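Long-range contacts in superoxide dismutase (PDB 3JS4), which probably protects the cell by dismutating superoxide radicals into molecular oxygen and hydrogen peroxide at an iron site: residues L33-I37 and E209-N213; Y53-L57 and N94-I98; S148-W152 and V164-A170. All blocks are in the same frame, centred on the assembly; numbering follows the deposited sequence.

Interaction 1: residues L33-I37 and E209-N213; sequences LEPYI and EHLLN
The rings of Tyr36 and His210 stack, displaced from one another, where the two domains of the iron/manganese superoxide dismutase fold meet: the loop leading into helix 39-60 of the alpha-hairpin domain packs on the end region of helix 200-211 in the C-terminal domain. This is an offset stack, with the centroids of the two rings 4.4 Å apart and the planes only 8° from parallel. Because of the slippage, His210 CB, rather than its ring, sits over the middle of the phenol, 3.5 Å above the plane of the Tyr36 ring, in a CH-pi contact. The imidazole is shifted outward over the hydroxyl end, and the Tyr36 OH lies 3.3 Å above the centre of the His210 ring. Two flat rings suit this partly exposed edge, since they can lie in near-parallel contact while keeping their polar atoms at the rim. With CG placed beside its own backbone N (chi1 -51°), Tyr36 carries its ring across the gap as a flat plate with both faces in use. Pro35 CD rests 3.7 Å from the ring plane of Tyr36 on the face opposite His210, offset toward the rim; the peptide bond before Pro35 is cis.

Next to this plate is a purely apolar joint. Leu211 is the bump, and its forked end suits two neighbouring hollows. The CD1 branch lies 4.0 Å from CG1 of Ile37, whose side chain runs at about a right angle to the leucine. The loop turns back here, Ile37 N being hydrogen-bonded to Leu33 O. Met108, from the loop after helix 89-106, also touches both Leu33 and Leu211. The CD2 branch of Leu211 enters the dip between Tyr36 CB and Leu33, 4.0 Å from Leu33 CB.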
# COMPACT_ATOMS: atom_id res chain seq x y z
N LEU A 33 -2.66 -9.77 -13.00
CA LEU A 33 -3.98 -9.38 -12.50
C LEU A 33 -4.94 -8.99 -13.63
O LEU A 33 -5.84 -8.15 -13.43
CB LEU A 33 -3.84 -8.21 -11.51
CG LEU A 33 -2.97 -8.49 -10.29
CD1 LEU A 33 -2.62 -7.17 -9.58
CD2 LEU A 33 -3.67 -9.47 -9.34
N GLU A 34 -4.75 -9.62 -14.79
CA GLU A 34 -5.54 -9.31 -16.00
C GLU A 34 -7.00 -9.78 -15.81
O GLU A 34 -7.23 -10.73 -15.08
CB GLU A 34 -4.92 -10.01 -17.23
CG GLU A 34 -3.51 -9.56 -17.57
CD GLU A 34 -2.41 -10.40 -16.90
OE1 GLU A 34 -2.71 -11.29 -16.05
OE2 GLU A 34 -1.22 -10.17 -17.25
N PRO A 35 -7.98 -9.12 -16.44
CA PRO A 35 -7.86 -7.96 -17.32
C PRO A 35 -7.87 -6.62 -16.56
O PRO A 35 -7.80 -5.57 -17.21
CB PRO A 35 -9.09 -8.09 -18.22
CG PRO A 35 -10.13 -8.70 -17.33
CD PRO A 35 -9.39 -9.55 -16.31
N TYR A 36 -7.94 -6.66 -15.23
CA TYR A 36 -8.08 -5.46 -14.36
C TYR A 36 -6.86 -4.54 -14.29
O TYR A 36 -6.98 -3.30 -14.17
CB TYR A 36 -8.52 -5.90 -12.95
CG TYR A 36 -9.71 -6.81 -13.05
CD1 TYR A 36 -10.92 -6.31 -13.56
CD2 TYR A 36 -9.63 -8.17 -12.74
CE1 TYR A 36 -12.02 -7.12 -13.73
CE2 TYR A 36 -10.77 -9.01 -12.90
CZ TYR A 36 -11.96 -8.46 -13.40
OH TYR A 36 -13.12 -9.19 -13.59
N ILE A 37 -5.69 -5.15 -14.31
CA ILE A 37 -4.44 -4.44 -14.46
C ILE A 37 -3.79 -5.17 -15.61
O ILE A 37 -3.55 -6.38 -15.54
CB ILE A 37 -3.56 -4.55 -13.20
CG1 ILE A 37 -4.27 -3.93 -11.97
CG2 ILE A 37 -2.19 -3.91 -13.45
CD1 ILE A 37 -4.38 -2.42 -11.98
N GLU A 209 -13.82 -3.95 -6.61
CA GLU A 209 -14.70 -4.96 -7.21
C GLU A 209 -14.00 -6.29 -7.46
O GLU A 209 -14.63 -7.35 -7.33
CB GLU A 209 -15.33 -4.44 -8.52
CG GLU A 209 -16.59 -3.59 -8.26
CD GLU A 209 -16.99 -2.72 -9.44
OE1 GLU A 209 -16.63 -3.04 -10.59
OE2 GLU A 209 -17.68 -1.70 -9.22
N HIS A 210 -12.71 -6.23 -7.82
CA HIS A 210 -11.99 -7.41 -8.32
C HIS A 210 -10.56 -7.62 -7.82
O HIS A 210 -9.99 -8.67 -8.10
CB HIS A 210 -12.01 -7.44 -9.86
CG HIS A 210 -13.39 -7.64 -10.42
ND1 HIS A 210 -14.07 -8.84 -10.30
CD2 HIS A 210 -14.23 -6.80 -11.06
CE1 HIS A 210 -15.26 -8.72 -10.86
NE2 HIS A 210 -15.38 -7.50 -11.34
N LEU A 211 -10.00 -6.67 -7.07
CA LEU A 211 -8.59 -6.76 -6.65
C LEU A 211 -8.31 -6.91 -5.15
O LEU A 211 -7.47 -7.74 -4.78
CB LEU A 211 -7.78 -5.58 -7.20
CG LEU A 211 -7.63 -5.53 -8.73
CD1 LEU A 211 -7.04 -4.17 -9.11
CD2 LEU A 211 -6.75 -6.65 -9.26
N LEU A 212 -8.99 -6.13 -4.30
CA LEU A 212 -8.67 -6.09 -2.86
C LEU A 212 -8.55 -7.50 -2.28
O LEU A 212 -9.45 -8.31 -2.45
CB LEU A 212 -9.72 -5.31 -2.06
CG LEU A 212 -9.63 -5.17 -0.53
CD1 LEU A 212 -8.28 -4.57 -0.02
CD2 LEU A 212 -10.81 -4.31 -0.06
N ASN A 213 -7.46 -7.75 -1.56
CA ASN A 213 -7.21 -9.06 -1.00
C ASN A 213 -7.62 -9.09 0.47
O ASN A 213 -6.87 -8.66 1.37
CB ASN A 213 -5.73 -9.40 -1.15
CG ASN A 213 -5.41 -10.84 -0.75
OD1 ASN A 213 -6.24 -11.57 -0.18
ND2 ASN A 213 -4.18 -11.25 -1.07

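Interaction 2: residues Y53-L57 and N94-I98; sequences YVDVL and NAAQI
The amide of Gln97 donates from NE2 to the hydroxyl oxygen of Tyr53, 3.1 Å from NE2 to OH, in a nearly straight bond (171°) with the oxygen close to the amide plane. At the other end of the amide, Gln97 OE1 accepts from Asn100 and, weakly, from Trp150, which together fix the flip of the group. A glutamine suits the place because it both donates and accepts, and because its chain can fold: CB lies 3.3 Å above the centre of the Tyr53 ring, and the bend at chi2 (-69°) turns the amide back to that ring's hydroxyl. The side chain of Gln97 comes to about 5 Å from the bound iron. Glutamine and tyrosine paired in this way are familiar from the second shell of iron superoxide dismutases.

Asn94 OD1 lies in the plane of the phenol at its edge, 3.3 Å from Tyr53 CD1, and also packs on Val56 CG1, while its ND2 bonds to Ala90 O within its own helix. The other flank is apolar. Ile98 CG1 lies 3.7 Å from Tyr53 CB, and Ile98 CD1 reaches the Val54 backbone and Leu57 CD2, at 3.6 Å from the latter; small Ala95 lets the same leucine branch close in.

Segments 53-57 and 94-98, on helices 39-60 and 89-106, run roughly antiparallel (148°) in the alpha hairpin of the N-terminal domain. Helix 74-83 packs against Leu57, Ala95 and Ile98 on the apolar flank, whereas Gln97 touches Ala170 and Trp188, in the loops that follow strands 161-168 and 179-186 of the C-terminal domain.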
# COMPACT_ATOMS: atom_id res chain seq x y z
N TYR A 53 13.07 2.21 -7.60
CA TYR A 53 13.21 2.56 -6.17
C TYR A 53 14.27 1.72 -5.47
O TYR A 53 15.08 2.22 -4.66
CB TYR A 53 11.87 2.42 -5.44
CG TYR A 53 10.88 3.48 -5.79
CD1 TYR A 53 11.19 4.81 -5.61
CD2 TYR A 53 9.58 3.15 -6.27
CE1 TYR A 53 10.27 5.83 -5.91
CE2 TYR A 53 8.65 4.16 -6.57
CZ TYR A 53 9.02 5.50 -6.37
OH TYR A 53 8.17 6.55 -6.62
N VAL A 54 14.24 0.42 -5.76
CA VAL A 54 15.21 -0.52 -5.22
C VAL A 54 16.64 -0.15 -5.66
O VAL A 54 17.54 -0.11 -4.82
CB VAL A 54 14.86 -1.95 -5.66
CG1 VAL A 54 16.00 -2.94 -5.33
CG2 VAL A 54 13.54 -2.37 -5.01
N ASP A 55 16.83 0.13 -6.95
CA ASP A 55 18.14 0.54 -7.47
C ASP A 55 18.64 1.84 -6.81
O ASP A 55 19.78 1.93 -6.32
CB ASP A 55 18.07 0.72 -9.00
CG ASP A 55 19.43 1.02 -9.62
OD1 ASP A 55 20.39 0.22 -9.43
OD2 ASP A 55 19.55 2.07 -10.28
N VAL A 56 17.78 2.86 -6.80
CA VAL A 56 18.16 4.15 -6.23
C VAL A 56 18.55 4.02 -4.75
O VAL A 56 19.55 4.61 -4.32
CB VAL A 56 17.06 5.21 -6.47
CG1 VAL A 56 17.36 6.50 -5.68
CG2 VAL A 56 16.96 5.52 -7.99
N LEU A 57 17.77 3.28 -3.97
CA LEU A 57 18.11 3.07 -2.55
C LEU A 57 19.48 2.39 -2.36
O LEU A 57 20.29 2.81 -1.51
CB LEU A 57 17.00 2.31 -1.81
CG LEU A 57 17.21 2.17 -0.29
CD1 LEU A 57 17.20 3.58 0.35
CD2 LEU A 57 16.11 1.35 0.28
N ASN A 94 12.72 6.74 -1.08
CA ASN A 94 12.94 5.46 -1.77
C ASN A 94 12.62 4.20 -0.96
O ASN A 94 11.95 3.29 -1.49
CB ASN A 94 14.35 5.38 -2.42
CG ASN A 94 14.48 6.36 -3.58
OD1 ASN A 94 14.10 6.05 -4.72
ND2 ASN A 94 14.95 7.58 -3.29
N ALA A 95 13.08 4.16 0.30
CA ALA A 95 12.76 3.05 1.21
C ALA A 95 11.26 2.93 1.40
O ALA A 95 10.70 1.83 1.33
CB ALA A 95 13.44 3.23 2.57
N ALA A 96 10.60 4.07 1.62
CA ALA A 96 9.15 4.10 1.86
C ALA A 96 8.42 3.63 0.62
O ALA A 96 7.48 2.83 0.71
CB ALA A 96 8.67 5.54 2.29
N GLN A 97 8.86 4.09 -0.55
CA GLN A 97 8.21 3.62 -1.78
C GLN A 97 8.40 2.12 -2.01
O GLN A 97 7.48 1.45 -2.51
CB GLN A 97 8.60 4.46 -3.01
CG GLN A 97 7.96 5.89 -2.99
CD GLN A 97 6.46 5.86 -3.19
OE1 GLN A 97 5.70 5.58 -2.26
NE2 GLN A 97 6.02 6.18 -4.39
N ILE A 98 9.55 1.57 -1.61
CA ILE A 98 9.73 0.12 -1.78
C ILE A 98 8.76 -0.63 -0.86
O ILE A 98 8.05 -1.55 -1.28
CB ILE A 98 11.17 -0.38 -1.50
CG1 ILE A 98 12.18 0.23 -2.49
CG2 ILE A 98 11.20 -1.91 -1.60
CD1 ILE A 98 13.67 0.06 -1.98

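Interaction 3: residues S148-W152 and V164-A170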
# COMPACT_ATOMS: atom_id res chain seq x y z
N SER A 148 -0.11 12.86 -5.90
CA SER A 148 0.36 11.47 -5.75
C SER A 148 0.14 10.99 -4.31
O SER A 148 0.26 11.79 -3.38
CB SER A 148 1.87 11.39 -6.07
OG SER A 148 2.18 11.98 -7.33
N GLY A 149 -0.12 9.70 -4.14
CA GLY A 149 -0.24 9.12 -2.80
C GLY A 149 -0.85 7.74 -2.71
O GLY A 149 -0.81 6.97 -3.68
N TRP A 150 -1.40 7.43 -1.53
CA TRP A 150 -1.82 6.08 -1.18
C TRP A 150 -3.11 6.14 -0.34
O TRP A 150 -3.29 7.05 0.49
CB TRP A 150 -0.74 5.38 -0.34
CG TRP A 150 0.57 5.26 -1.06
CD1 TRP A 150 1.55 6.20 -1.13
CD2 TRP A 150 1.02 4.13 -1.85
NE1 TRP A 150 2.60 5.73 -1.91
CE2 TRP A 150 2.30 4.47 -2.37
CE3 TRP A 150 0.48 2.88 -2.15
CZ2 TRP A 150 3.05 3.59 -3.19
CZ3 TRP A 150 1.23 2.00 -2.95
CH2 TRP A 150 2.49 2.38 -3.48
N VAL A 151 -3.97 5.14 -0.52
CA VAL A 151 -5.14 4.95 0.35
C VAL A 151 -4.91 3.69 1.21
O VAL A 151 -4.47 2.65 0.70
CB VAL A 151 -6.40 4.83 -0.51
CG1 VAL A 151 -7.66 4.55 0.32
CG2 VAL A 151 -6.57 6.11 -1.32
N TRP A 152 -5.16 3.82 2.51
CA TRP A 152 -4.95 2.72 3.45
C TRP A 152 -6.24 2.31 4.18
O TRP A 152 -6.97 3.18 4.69
CB TRP A 152 -3.90 3.10 4.51
CG TRP A 152 -2.65 3.67 3.91
CD1 TRP A 152 -2.44 4.95 3.51
CD2 TRP A 152 -1.44 2.96 3.62
NE1 TRP A 152 -1.18 5.09 2.98
CE2 TRP A 152 -0.54 3.88 3.03
CE3 TRP A 152 -1.03 1.63 3.79
CZ2 TRP A 152 0.76 3.53 2.64
CZ3 TRP A 152 0.28 1.27 3.38
CH2 TRP A 152 1.14 2.22 2.81
N VAL A 164 -10.38 4.27 7.13
CA VAL A 164 -9.68 4.56 5.87
C VAL A 164 -8.97 5.91 5.99
O VAL A 164 -9.59 6.91 6.40
CB VAL A 164 -10.65 4.56 4.69
CG1 VAL A 164 -9.91 4.91 3.39
CG2 VAL A 164 -11.36 3.18 4.55
N VAL A 165 -7.67 5.94 5.68
CA VAL A 165 -6.94 7.21 5.62
C VAL A 165 -6.13 7.29 4.32
O VAL A 165 -5.79 6.27 3.76
CB VAL A 165 -5.97 7.43 6.84
CG1 VAL A 165 -6.75 7.45 8.18
CG2 VAL A 165 -4.86 6.35 6.89
N SER A 166 -5.79 8.49 3.87
CA SER A 166 -4.87 8.60 2.74
C SER A 166 -3.58 9.32 3.14
O SER A 166 -3.52 10.07 4.14
CB SER A 166 -5.53 9.25 1.53
OG SER A 166 -6.06 10.53 1.85
N THR A 167 -2.53 9.05 2.37
CA THR A 167 -1.27 9.75 2.56
C THR A 167 -0.76 10.35 1.25
O THR A 167 -1.11 9.89 0.15
CB THR A 167 -0.21 8.82 3.14
OG1 THR A 167 -0.03 7.70 2.25
CG2 THR A 167 -0.63 8.33 4.55
N ALA A 168 0.06 11.39 1.39
CA ALA A 168 0.73 12.03 0.25
C ALA A 168 2.04 11.33 -0.09
O ALA A 168 2.77 10.90 0.79
CB ALA A 168 0.98 13.53 0.56
N ASN A 169 2.34 11.25 -1.39
CA ASN A 169 3.66 10.89 -1.90
C ASN A 169 4.13 9.55 -1.35
O ASN A 169 3.53 8.53 -1.71
CB ASN A 169 4.64 12.04 -1.68
CG ASN A 169 4.20 13.31 -2.40
OD1 ASN A 169 3.52 13.26 -3.45
ND2 ASN A 169 4.57 14.45 -1.86
N ALA A 170 5.11 9.54 -0.44
CA ALA A 170 5.59 8.27 0.13
C ALA A 170 5.18 8.00 1.60
O ALA A 170 5.57 6.96 2.16
CB ALA A 170 7.13 8.13 -0.01
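Trp152 NE1 donates to Thr167 OG1 at 2.9 Å, the oxygen lying in the plane of the indole at its edge; OG1 also bonds to Asp171 O, which can only accept. A hydroxyl fits here because it can accept from the indole while still bonding to a carbonyl. Thr167 holds it in the cramped position between its backbone N and carbonyl carbon (chi1 58°), directed at the tryptophan. Alongside runs the backbone ladder: Trp150 and Thr167 exchange two bonds, with Thr167 N to Trp150 O at 2.8 Å, and Trp152 does the same with Val165. Beyond them Asn169 N reaches Ser148 O at 2.9 Å, from above the carbonyl plane.

These are the facing strands of an antiparallel beta hairpin, 149-156 and 161-168, in the C-terminal domain. Gly149, lacking a side chain, allows Thr167 O to settle 3.2 Å from its CA.

Trp150 and Trp152 share a face with Val165 and Thr167. The Trp150 side chain, about 4 Å from the bound iron, also packs on the metal ligands His101, edge-to-face, and Asp186. On the other face, Val151 CG1 meets Val164 CG1 at 3.8 Å; both valines pack against Ser141 of helix 131-144, and Ser166 OG bonds to Gln145 just past that helix.

In the fold
Interaction 1 has the longest span: residues 33-37, just before helix 39-60, meet residues 209-213 near the end of the chain, and the other two contacts fall within the loop so formed. Interaction 2 closes first, where helix 89-106 returns to helix 39-60 inside the alpha-hairpin domain. Interaction 3 follows in series as a short beta hairpin of the C-terminal domain; no loops cross. Interactions 2 and 3 touch across the domain boundary near the iron, through Gln97 and Trp150 and through Ala96 and Ala170. Interaction 1, its centre about 20 Å from that of interaction 3, joins the same two domains at a separate place.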